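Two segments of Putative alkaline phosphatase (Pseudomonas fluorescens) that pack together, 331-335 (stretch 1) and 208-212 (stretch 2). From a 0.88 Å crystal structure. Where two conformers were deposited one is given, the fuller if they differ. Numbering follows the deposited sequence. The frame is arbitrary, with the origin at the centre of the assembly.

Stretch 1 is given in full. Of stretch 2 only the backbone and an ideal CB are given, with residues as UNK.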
# COMPACT_ATOMS: atom_id res chain seq x y z
N ALA A 331 13.71 7.99 -0.09
CA ALA A 331 13.96 8.45 -1.44
C ALA A 331 12.82 8.11 -2.40
O ALA A 331 12.79 8.69 -3.49
CB ALA A 331 15.23 7.80 -1.97
N ASN A 332 11.99 7.13 -2.03
CA ASN A 332 10.86 6.75 -2.84
C ASN A 332 9.50 7.22 -2.24
O ASN A 332 8.44 6.70 -2.59
CB ASN A 332 10.84 5.21 -3.10
CG ASN A 332 12.03 4.83 -3.98
OD1 ASN A 332 11.96 4.95 -5.17
ND2 ASN A 332 13.14 4.39 -3.34
N ALA A 333 9.57 8.29 -1.41
CA ALA A 333 8.44 9.02 -0.91
C ALA A 333 7.64 8.30 0.19
O ALA A 333 6.50 8.60 0.44
CB ALA A 333 7.47 9.48 -2.02
N PHE A 334 8.35 7.39 0.91
CA PHE A 334 7.72 6.60 1.97
C PHE A 334 8.31 6.96 3.34
O PHE A 334 9.33 7.64 3.48
CB PHE A 334 7.85 5.08 1.65
CG PHE A 334 7.28 4.71 0.31
CD1 PHE A 334 5.95 5.00 -0.01
CD2 PHE A 334 8.05 4.03 -0.61
CE1 PHE A 334 5.42 4.65 -1.26
CE2 PHE A 334 7.54 3.69 -1.84
CZ PHE A 334 6.23 4.00 -2.14
N VAL A 335 7.62 6.39 4.36
CA VAL A 335 7.98 6.66 5.76
C VAL A 335 8.58 5.41 6.39
O VAL A 335 7.91 4.36 6.48
CB VAL A 335 6.73 7.10 6.56
CG1 VAL A 335 7.09 7.38 8.00
CG2 VAL A 335 6.07 8.33 5.96
N UNK A 208 -3.09 7.87 -5.95
CA UNK A 208 -1.81 7.32 -6.44
C UNK A 208 -0.76 7.19 -5.35
O UNK A 208 -0.64 8.04 -4.44
CB UNK A 208 -1.26 8.20 -7.56
N UNK A 209 0.07 6.17 -5.51
CA UNK A 209 1.35 6.08 -4.82
C UNK A 209 2.08 7.43 -4.81
O UNK A 209 2.19 8.05 -5.88
CB UNK A 209 2.23 5.01 -5.48
N UNK A 210 2.65 7.86 -3.69
CA UNK A 210 3.36 9.14 -3.70
C UNK A 210 4.63 9.08 -4.50
O UNK A 210 5.14 10.13 -4.93
CB UNK A 210 3.68 9.59 -2.27
N UNK A 211 5.15 7.89 -4.75
CA UNK A 211 6.30 7.80 -5.69
C UNK A 211 5.86 8.16 -7.10
O UNK A 211 6.29 9.13 -7.71
CB UNK A 211 6.91 6.40 -5.68
N UNK A 212 4.89 7.44 -7.66
CA UNK A 212 4.48 7.65 -9.01
C UNK A 212 3.67 8.96 -9.25
O UNK A 212 3.52 9.40 -10.41
CB UNK A 212 3.65 6.44 -9.45

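Position 208 has nothing of stretch 1 within 5.5 Å of its ideal CB, and its backbone is extended. This contact therefore sets no rule here, and almost any side chain would be compatible with it. The deposited residue is Met208, which stays out of reach.

At position 209 the CA-to-CB bond points sideways, and the nearest visible atom is Phe334 CE1, 5.3 Å from the ideal CB. A small residue would sit loosely beside the ring; a polar one would need a partner other than the aromatic carbons. The phi/psi of -43/136 is an extended turn-like setting that many residues accept. The residue is Ser209, in the t rotamer. Its OG lies 4.1 Å from Phe334 CZ, at the edge of the ring and near its plane, accepts a weak hydrogen bond from the backbone N of the residue at 211 (3.2 Å), and is also hydrogen-bonded elsewhere in the structure.

Position 210 points toward stretch 1. Its ideal CB is 3.8 Å from Ala333 CB and 5.3 Å from Phe334 CE1, a surface of methyl and aromatic carbon that favours a compact apolar side chain such as alanine, valine or proline. A phi of -69° is within proline's range. Pro210 is found, with a C-gamma endo pucker. Its CB meets Ala333 CB at 3.9 Å, while CG reaches Phe334 CE1 at 3.8 Å and also lies 3.6 Å from Ala333 O, so the ring packs against both residues without needing a donor.

Position 211 also points toward its partner, and its CA and Ala333 CA are the closest CA pair, at 5.4 Å. The ideal CB stands 3.5 Å from Asn332 O and 4.3 Å from Phe334 CZ, so there is little room for branching at CB on that side. Beyond it, the amide of Asn332 offers polar company, which would suit asparagine, aspartate, serine or a longer polar chain. The choice is Asp211, in the t rotamer. Its CB lies 3.4 Å from Asn332 O, but no direct hydrogen bond crosses the interface: Asp211 OD2 and Asn332 OD1 remain 4.3 Å apart. Two acceptors cannot bond to each other, and a water resolves the matter by donating to both, at 2.7 Å from Asp211 OD2 and 2.8 Å from Asn332 OD1.

Position 212 has no atom of stretch 1 within 5.5 Å of its ideal CB, so the contact leaves its identity free. It is Phe212, whose ring stays out of reach.

Stretch 2, residues 208-212: MSPDF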
# COMPACT_ATOMS: atom_id res chain seq x y z
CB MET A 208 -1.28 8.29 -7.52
CG MET A 208 -0.03 7.87 -8.27
SD MET A 208 -0.11 6.24 -9.06
CE MET A 208 -1.54 6.46 -10.08
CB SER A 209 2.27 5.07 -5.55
OG SER A 209 3.55 5.12 -5.07
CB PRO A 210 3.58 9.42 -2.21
CG PRO A 210 3.65 8.03 -1.60
CD PRO A 210 2.61 7.24 -2.35
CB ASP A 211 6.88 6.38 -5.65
CG ASP A 211 7.92 6.21 -6.76
OD1 ASP A 211 7.94 5.16 -7.40
OD2 ASP A 211 8.71 7.20 -6.98
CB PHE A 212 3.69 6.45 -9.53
CG PHE A 212 4.58 5.20 -9.68
CD1 PHE A 212 5.60 5.14 -10.64
CD2 PHE A 212 4.47 4.15 -8.78
CE1 PHE A 212 6.42 4.03 -10.74
CE2 PHE A 212 5.27 3.02 -8.93
CZ PHE A 212 6.28 2.98 -9.89
O HOH W 1 11.37 6.72 -7.21
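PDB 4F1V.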